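PDB 5XOI: oxidoreductase, 2OG-Fe oxygenase family protein, putative, expressed from Oryza sativa subsp. japonica, which probably acts as an AlkB-family dioxygenase that depends on iron(II) and 2-oxoglutarate, its catalytic domain being the part modelled here. Local coordinates for residues Asp24-Ile29 and Asp215-Arg220; Thr163-Tyr168 and Gly200-Lys205. All blocks are in the same frame, centred on the assembly; numbering follows the deposited sequence.

Contact 1: Asp24-Ile29 and Asp215-Arg220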
ATOM      1  N   ASP A  24      10.656  -8.406  10.328  1.00 25.38           N
ATOM      2  CA  ASP A  24       9.355  -7.776  10.146  1.00 20.06           C
ATOM      3  C   ASP A  24       8.682  -8.249   8.868  1.00 22.67           C
ATOM      4  O   ASP A  24       7.468  -8.466   8.858  1.00 21.83           O
ATOM      5  CB  ASP A  24       9.493  -6.260  10.137  1.00 23.40           C
ATOM      6  CG  ASP A  24       9.888  -5.720  11.488  1.00 30.00           C
ATOM      7  OD1 ASP A  24       9.604  -6.410  12.495  1.00 33.45           O
ATOM      8  OD2 ASP A  24      10.474  -4.624  11.541  1.00 32.00           O
ATOM      9  N   GLN A  25       9.445  -8.389   7.777  1.00 20.26           N
ATOM     10  CA  GLN A  25       8.874  -8.931   6.543  1.00 22.31           C
ATOM     11  C   GLN A  25       8.359 -10.345   6.771  1.00 19.57           C
ATOM     12  O   GLN A  25       7.251 -10.700   6.346  1.00 19.81           O
ATOM     13  CB  GLN A  25       9.919  -8.919   5.424  1.00 18.87           C
ATOM     14  CG  GLN A  25      10.254  -7.544   4.873  1.00 21.47           C
ATOM     15  CD  GLN A  25      11.105  -7.616   3.619  1.00 28.16           C
ATOM     16  OE1 GLN A  25      10.719  -8.235   2.621  1.00 24.86           O
ATOM     17  NE2 GLN A  25      12.274  -6.983   3.663  1.00 27.03           N
ATOM     18  N   VAL A  26       9.152 -11.174   7.445  1.00 17.76           N
ATOM     19  CA  VAL A  26       8.691 -12.527   7.737  1.00 22.06           C
ATOM     20  C   VAL A  26       7.441 -12.483   8.600  1.00 20.41           C
ATOM     21  O   VAL A  26       6.467 -13.205   8.352  1.00 20.80           O
ATOM     22  CB  VAL A  26       9.809 -13.339   8.403  1.00 21.00           C
ATOM     23  CG1 VAL A  26       9.301 -14.732   8.768  1.00 22.36           C
ATOM     24  CG2 VAL A  26      11.003 -13.410   7.479  1.00 16.45           C
ATOM     25  N   ASP A  27       7.444 -11.620   9.617  1.00 18.85           N
ATOM     26  CA  ASP A  27       6.308 -11.529  10.523  1.00 23.97           C
ATOM     27  C   ASP A  27       5.066 -11.042   9.789  1.00 15.71           C
ATOM     28  O   ASP A  27       3.958 -11.522  10.053  1.00 22.34           O
ATOM     29  CB  ASP A  27       6.654 -10.592  11.682  1.00 25.91           C
ATOM     30  CG  ASP A  27       5.563 -10.518  12.728  1.00 32.44           C
ATOM     31  OD1 ASP A  27       5.006 -11.570  13.100  1.00 37.00           O
ATOM     32  OD2 ASP A  27       5.283  -9.396  13.200  1.00 37.22           O
ATOM     33  N   ILE A  28       5.242 -10.098   8.861  1.00 16.91           N
ATOM     34  CA  ILE A  28       4.103  -9.554   8.124  1.00 19.60           C
ATOM     35  C   ILE A  28       3.483 -10.634   7.247  1.00 20.48           C
ATOM     36  O   ILE A  28       2.261 -10.794   7.217  1.00 19.14           O
ATOM     37  CB  ILE A  28       4.521  -8.324   7.298  1.00 18.18           C
ATOM     38  CG1 ILE A  28       4.782  -7.125   8.214  1.00 21.43           C
ATOM     39  CG2 ILE A  28       3.433  -7.970   6.289  1.00 21.24           C
ATOM     40  CD1 ILE A  28       5.651  -6.065   7.576  1.00 23.71           C
ATOM     41  N   ILE A  29       4.323 -11.402   6.541  1.00 19.22           N
ATOM     42  CA  ILE A  29       3.829 -12.505   5.717  1.00 18.41           C
ATOM     43  C   ILE A  29       3.112 -13.531   6.580  1.00 21.77           C
ATOM     44  O   ILE A  29       2.003 -13.970   6.258  1.00 16.40           O
ATOM     45  CB  ILE A  29       4.983 -13.165   4.937  1.00 15.61           C
ATOM     46  CG1 ILE A  29       5.658 -12.172   3.977  1.00 21.04           C
ATOM     47  CG2 ILE A  29       4.479 -14.434   4.211  1.00 15.95           C
ATOM     48  CD1 ILE A  29       4.789 -11.733   2.825  1.00 29.89           C
ATOM     49  N   ASP A 215      11.979 -18.548   1.491  1.00 16.15           N
ATOM     50  CA  ASP A 215      12.324 -19.734   2.273  1.00 21.01           C
ATOM     51  C   ASP A 215      11.822 -19.628   3.705  1.00 24.57           C
ATOM     52  O   ASP A 215      11.235 -20.575   4.236  1.00 27.92           O
ATOM     53  CB  ASP A 215      13.840 -19.936   2.274  1.00 26.07           C
ATOM     54  CG  ASP A 215      14.342 -20.691   1.057  1.00 43.31           C
ATOM     55  OD1 ASP A 215      13.539 -20.971   0.140  1.00 48.65           O
ATOM     56  OD2 ASP A 215      15.551 -20.999   1.022  1.00 47.41           O
ATOM     57  N   GLU A 216      12.076 -18.497   4.366  1.00 19.89           N
ATOM     58  CA  GLU A 216      11.731 -18.404   5.780  1.00 21.21           C
ATOM     59  C   GLU A 216      10.235 -18.220   5.981  1.00 22.77           C
ATOM     60  O   GLU A 216       9.658 -18.792   6.913  1.00 25.94           O
ATOM     61  CB  GLU A 216      12.513 -17.270   6.438  1.00 21.63           C
ATOM     62  CG  GLU A 216      14.018 -17.511   6.462  1.00 28.28           C
ATOM     63  CD  GLU A 216      14.778 -16.406   7.160  1.00 33.75           C
ATOM     64  OE1 GLU A 216      14.154 -15.682   7.970  1.00 27.36           O
ATOM     65  OE2 GLU A 216      15.999 -16.271   6.904  1.00 39.61           O
ATOM     66  N   ALA A 217       9.585 -17.442   5.118  1.00 21.12           N
ATOM     67  CA  ALA A 217       8.159 -17.161   5.244  1.00 20.44           C
ATOM     68  C   ALA A 217       7.283 -18.126   4.455  1.00 24.93           C
ATOM     69  O   ALA A 217       6.053 -18.034   4.551  1.00 26.67           O
ATOM     70  CB  ALA A 217       7.858 -15.724   4.795  1.00 18.99           C
ATOM     71  N   LYS A 218       7.879 -19.046   3.698  1.00 22.16           N
ATOM     72  CA  LYS A 218       7.137 -19.957   2.817  1.00 28.44           C
ATOM     73  C   LYS A 218       6.168 -19.183   1.922  1.00 27.85           C
ATOM     74  O   LYS A 218       4.972 -19.490   1.828  1.00 22.67           O
ATOM     75  CB  LYS A 218       6.405 -21.033   3.627  1.00 37.32           C
ATOM     76  CG  LYS A 218       7.328 -21.937   4.447  1.00 38.04           C
ATOM     77  CD  LYS A 218       8.477 -22.478   3.594  1.00 41.47           C
ATOM     78  CE  LYS A 218       9.525 -23.194   4.444  1.00 41.76           C
ATOM     79  NZ  LYS A 218      10.856 -23.264   3.759  1.00 41.25           N
ATOM     80  N   LEU A 219       6.707 -18.167   1.251  1.00 23.55           N
ATOM     81  CA  LEU A 219       5.911 -17.265   0.427  1.00 20.13           C
ATOM     82  C   LEU A 219       5.624 -17.886  -0.934  1.00 20.30           C
ATOM     83  O   LEU A 219       6.540 -18.342  -1.620  1.00 27.65           O
ATOM     84  CB  LEU A 219       6.655 -15.943   0.238  1.00 23.74           C
ATOM     85  CG  LEU A 219       5.931 -14.600   0.307  1.00 33.48           C
ATOM     86  CD1 LEU A 219       6.602 -13.649  -0.672  1.00 30.16           C
ATOM     87  CD2 LEU A 219       4.438 -14.711   0.023  1.00 23.48           C
ATOM     88  N   ARG A 220       4.356 -17.868  -1.338  1.00 17.61           N
ATOM     89  CA  ARG A 220       3.984 -18.352  -2.661  1.00 17.71           C
ATOM     90  C   ARG A 220       4.395 -17.340  -3.729  1.00 18.40           C
ATOM     91  O   ARG A 220       4.617 -16.166  -3.423  1.00 16.38           O
ATOM     92  CB  ARG A 220       2.482 -18.591  -2.728  1.00 18.65           C
ATOM     93  CG  ARG A 220       1.678 -17.350  -2.474  1.00 20.92           C
ATOM     94  CD  ARG A 220       0.201 -17.683  -2.313  1.00 32.84           C
ATOM     95  NE  ARG A 220      -0.386 -18.182  -3.553  1.00 34.93           N
ATOM     96  CZ  ARG A 220      -1.692 -18.234  -3.784  1.00 36.81           C
ATOM     97  NH1 ARG A 220      -2.541 -17.815  -2.857  1.00 27.90           N
ATOM     98  NH2 ARG A 220      -2.148 -18.704  -4.940  1.00 35.77           N
TER
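Val26 and Ala217 mark the closest backbone approach, their CA atoms 5.3 Å apart, where a turn of helix 22-37 meets the end of helix 211-217. Past Ala217 the second segment leaves helical geometry: Lys218 has a positive phi of 51°, and the chain then runs on in extended form through Leu219. Lys218 folds its side chain back over the helix it follows, NZ donating to Asp215 O at 2.8 Å in the carbonyl plane, on a lone pair. No hydrogen bond joins the two segments, so the contact between them is essentially apolar.

Ile29 meets both Ala217 and Leu219. With CG2 anti to the backbone N and CG1 beside that N (chi1 -61°), CG2 reaches Ala217 CB at 3.7 Å and, more loosely, Leu219, while CD1 meets Leu219 CG at 4.0 Å. The Ile29 and Leu219 side chains cross at about a right angle. One turn earlier, Val26 CG1 adds a looser contact to Ala217 CB at 4.3 Å, placing the alanine methyl against both branched residues. Val26 CG2 lies 3.9 Å from Glu216 OE1, an oxygen whose hydrogen bond goes to His22. An alanine in place of Ile29 would probably leave Leu219 without its apolar partner in 24-29 and open a gap beside the Ala217 methyl.

Ala217 O accepts a hydrogen bond from Gln33, so helix 22-37 grips the end of helix 211-217 through polar groups too. Ile28 and Ile29 also touch Leu160 of strand 155-161. The arrangement thus joins two helices beside the larger sheet of the double-stranded beta-helix, the fold of 2OG-Fe(II) oxygenases, in which helices typically pack against the major sheet.

Contact 2: Thr163-Tyr168 and Gly200-Lys205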
ATOM      1  N   THR A 163       8.777  -8.081  -7.153  1.00 13.70           N
ATOM      2  CA  THR A 163       8.759  -6.654  -7.450  1.00 15.10           C
ATOM      3  C   THR A 163       7.542  -6.288  -8.292  1.00 17.95           C
ATOM      4  O   THR A 163       7.155  -7.030  -9.203  1.00 14.34           O
ATOM      5  CB  THR A 163      10.039  -6.287  -8.193  1.00 16.17           C
ATOM      6  OG1 THR A 163      11.166  -6.568  -7.350  1.00 16.76           O
ATOM      7  CG2 THR A 163      10.036  -4.805  -8.620  1.00 16.95           C
ATOM      8  N   ALA A 164       6.933  -5.140  -7.982  1.00 12.53           N
ATOM      9  CA  ALA A 164       5.870  -4.574  -8.807  1.00 12.66           C
ATOM     10  C   ALA A 164       6.413  -3.411  -9.620  1.00 17.48           C
ATOM     11  O   ALA A 164       7.215  -2.626  -9.120  1.00 14.88           O
ATOM     12  CB  ALA A 164       4.710  -4.069  -7.951  1.00 16.57           C
ATOM     13  N   GLU A 165       5.976  -3.309 -10.876  1.00 15.03           N
ATOM     14  CA  GLU A 165       6.139  -2.094 -11.664  1.00 13.58           C
ATOM     15  C   GLU A 165       4.947  -1.195 -11.332  1.00 13.41           C
ATOM     16  O   GLU A 165       3.803  -1.544 -11.635  1.00 15.26           O
ATOM     17  CB  GLU A 165       6.224  -2.430 -13.155  1.00 16.57           C
ATOM     18  CG  GLU A 165       7.466  -3.264 -13.489  1.00 22.65           C
ATOM     19  CD  GLU A 165       7.627  -3.584 -14.972  1.00 33.23           C
ATOM     20  OE1 GLU A 165       7.146  -2.805 -15.825  1.00 32.51           O
ATOM     21  OE2 GLU A 165       8.266  -4.614 -15.284  1.00 37.28           O
ATOM     22  N   PHE A 166       5.211  -0.066 -10.669  1.00 13.96           N
ATOM     23  CA  PHE A 166       4.179   0.798 -10.094  1.00 15.63           C
ATOM     24  C   PHE A 166       4.076   2.061 -10.937  1.00 17.08           C
ATOM     25  O   PHE A 166       5.083   2.740 -11.167  1.00 17.10           O
ATOM     26  CB  PHE A 166       4.521   1.125  -8.633  1.00 14.35           C
ATOM     27  CG  PHE A 166       3.494   1.968  -7.914  1.00 17.54           C
ATOM     28  CD1 PHE A 166       2.365   1.385  -7.345  1.00 20.24           C
ATOM     29  CD2 PHE A 166       3.685   3.339  -7.756  1.00 18.39           C
ATOM     30  CE1 PHE A 166       1.435   2.147  -6.659  1.00 18.67           C
ATOM     31  CE2 PHE A 166       2.746   4.110  -7.058  1.00 15.52           C
ATOM     32  CZ  PHE A 166       1.625   3.512  -6.516  1.00 16.70           C
ATOM     33  N   LEU A 167       2.869   2.361 -11.423  1.00 14.04           N
ATOM     34  CA  LEU A 167       2.636   3.542 -12.243  1.00 15.04           C
ATOM     35  C   LEU A 167       2.043   4.646 -11.381  1.00 12.94           C
ATOM     36  O   LEU A 167       1.237   4.373 -10.485  1.00 14.99           O
ATOM     37  CB  LEU A 167       1.674   3.234 -13.397  1.00 13.04           C
ATOM     38  CG  LEU A 167       2.195   2.652 -14.715  1.00 26.65           C
ATOM     39  CD1 LEU A 167       3.344   1.687 -14.540  1.00 33.09           C
ATOM     40  CD2 LEU A 167       1.048   1.992 -15.463  1.00 26.61           C
ATOM     41  N   TYR A 168       2.414   5.895 -11.667  1.00 13.43           N
ATOM     42  CA  TYR A 168       1.799   7.013 -10.958  1.00 14.64           C
ATOM     43  C   TYR A 168       1.820   8.270 -11.821  1.00 16.19           C
ATOM     44  O   TYR A 168       2.739   8.483 -12.618  1.00 16.23           O
ATOM     45  CB  TYR A 168       2.492   7.293  -9.612  1.00 16.54           C
ATOM     46  CG  TYR A 168       3.971   7.589  -9.701  1.00 13.98           C
ATOM     47  CD1 TYR A 168       4.905   6.558  -9.793  1.00 16.96           C
ATOM     48  CD2 TYR A 168       4.437   8.902  -9.657  1.00 16.82           C
ATOM     49  CE1 TYR A 168       6.276   6.834  -9.857  1.00 20.43           C
ATOM     50  CE2 TYR A 168       5.798   9.189  -9.727  1.00 18.80           C
ATOM     51  CZ  TYR A 168       6.709   8.157  -9.830  1.00 23.39           C
ATOM     52  OH  TYR A 168       8.057   8.458  -9.901  1.00 20.87           O
ATOM     53  N   GLY A 200      -1.203   2.614  -9.978  1.00 13.22           N
ATOM     54  CA  GLY A 200      -1.594   1.229 -10.182  1.00 14.35           C
ATOM     55  C   GLY A 200      -0.374   0.352 -10.358  1.00 13.96           C
ATOM     56  O   GLY A 200       0.771   0.800 -10.228  1.00 13.67           O
ATOM     57  N   VAL A 201      -0.635  -0.916 -10.671  1.00 13.09           N
ATOM     58  CA  VAL A 201       0.420  -1.917 -10.797  1.00 14.41           C
ATOM     59  C   VAL A 201       0.316  -2.480 -12.209  1.00 16.46           C
ATOM     60  O   VAL A 201      -0.680  -3.130 -12.554  1.00 16.69           O
ATOM     61  CB  VAL A 201       0.314  -3.023  -9.734  1.00 14.17           C
ATOM     62  CG1 VAL A 201       1.319  -4.139 -10.041  1.00 13.62           C
ATOM     63  CG2 VAL A 201       0.606  -2.464  -8.340  1.00 13.16           C
ATOM     64  N   SER A 202       1.318  -2.194 -13.046  1.00 16.32           N
ATOM     65  CA  SER A 202       1.250  -2.633 -14.435  1.00 13.57           C
ATOM     66  C   SER A 202       1.775  -4.045 -14.643  1.00 14.85           C
ATOM     67  O   SER A 202       1.427  -4.686 -15.649  1.00 20.26           O
ATOM     68  CB  SER A 202       2.021  -1.664 -15.325  1.00 16.14           C
ATOM     69  OG  SER A 202       3.362  -1.549 -14.876  1.00 21.85           O
ATOM     70  N   ARG A 203       2.587  -4.548 -13.717  1.00 13.17           N
ATOM     71  CA  ARG A 203       3.272  -5.818 -13.912  1.00 15.64           C
ATOM     72  C   ARG A 203       3.881  -6.264 -12.592  1.00 17.77           C
ATOM     73  O   ARG A 203       4.347  -5.433 -11.807  1.00 16.60           O
ATOM     74  CB  ARG A 203       4.371  -5.663 -14.967  1.00 19.98           C
ATOM     75  CG  ARG A 203       4.775  -6.914 -15.688  1.00 27.32           C
ATOM     76  CD  ARG A 203       5.876  -6.545 -16.682  1.00 34.90           C
ATOM     77  NE  ARG A 203       6.144  -7.597 -17.659  1.00 46.17           N
ATOM     78  CZ  ARG A 203       6.623  -8.793 -17.350  1.00 44.92           C
ATOM     79  NH1 ARG A 203       6.872  -9.092 -16.088  1.00 45.41           N
ATOM     80  NH2 ARG A 203       6.857  -9.688 -18.300  1.00 44.37           N
ATOM     81  N   ILE A 204       3.867  -7.572 -12.358  1.00 13.09           N
ATOM     82  CA  ILE A 204       4.657  -8.200 -11.308  1.00 14.25           C
ATOM     83  C   ILE A 204       5.849  -8.860 -11.993  1.00 16.37           C
ATOM     84  O   ILE A 204       5.673  -9.598 -12.969  1.00 18.29           O
ATOM     85  CB  ILE A 204       3.837  -9.230 -10.512  1.00 15.97           C
ATOM     86  CG1 ILE A 204       2.518  -8.635  -9.973  1.00 18.27           C
ATOM     87  CG2 ILE A 204       4.688  -9.844  -9.397  1.00 17.94           C
ATOM     88  CD1 ILE A 204       2.687  -7.485  -8.978  1.00 13.32           C
ATOM     89  N   LYS A 205       7.057  -8.576 -11.507  1.00 16.33           N
ATOM     90  CA  LYS A 205       8.263  -9.167 -12.083  1.00 16.38           C
ATOM     91  C   LYS A 205       8.464 -10.556 -11.497  1.00 14.20           C
ATOM     92  O   LYS A 205       8.741 -10.678 -10.297  1.00 14.58           O
ATOM     93  CB  LYS A 205       9.496  -8.297 -11.795  1.00 16.34           C
ATOM     94  CG  LYS A 205       9.420  -6.882 -12.356  1.00 22.73           C
ATOM     95  CD  LYS A 205      10.723  -6.129 -12.079  1.00 25.61           C
ATOM     96  CE  LYS A 205      10.772  -4.785 -12.780  1.00 38.16           C
ATOM     97  NZ  LYS A 205      10.565  -4.913 -14.242  1.00 41.97           N
TER
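Ala164 CB touches Val201 CG1 at 4.0 Å and Ile204 CD1 at 4.1 Å, two methyls on the same side of it, forming the apolar centre of two neighbouring antiparallel strands in the four-stranded sheet of the double-stranded beta-helix. Phe166, its CG anti to the backbone N (chi1 -178°), lies on the same face, and Val201 CG2 approaches the edge of its ring. This face looks into the active site: Arg223, a 2-oxoglutarate-binding residue, touches Ala164, Val201 and Ile204, a bound succinate, probably from the crystallisation liquor, has its nearest atom about 4 Å from the Val201 side chain, consistent with a 2-oxoglutarate pocket, and His199, a manganese ligand, directly precedes Gly200.

Non-hydrogen-bonded pairs Ala164-Ile204 and Phe166-Val201 enclose one residue on the first strand but two on the second. This is a beta bulge, with Ser202 and Arg203 opposite Glu165 and Ser202 close to helical phi/psi (-86/-21°). Glu165 N donates to Arg203 O at 2.8 Å, while Glu165 O accepts from Ser202 N nearly in line with its carbonyl bond and from Ser202 OG, 3.3 Å away and above the carbonyl plane.

On the other face, Leu167 CD1 packs on Ser202. At the polar edge, Glu165 lies alongside Arg203 and crosses Lys205, whose NZ forms a salt bridge with Glu165 OE2, approaching from above the carboxylate plane at a doubtfully short 2.5 Å.

How the contacts relate
Contacts 1 and 2 have centres 21 Å apart and do not touch, their nearest atoms being about 9 Å from each other. Along the chain the order is 24-29, 163-168, 200-205, 215-220, so both segments of contact 2 fall between those of contact 1. Strand 198-205 is followed directly by helix 211-217 and then by strand 223-229, which returns to the seven-stranded sheet. Contact 1 therefore belongs to the helical periphery of the oxygenase domain, and contact 2 to its four-stranded sheet beside the metal site. Arg223 connects the two regions: it follows 215-220 closely in sequence, yet packs on the strands of contact 2.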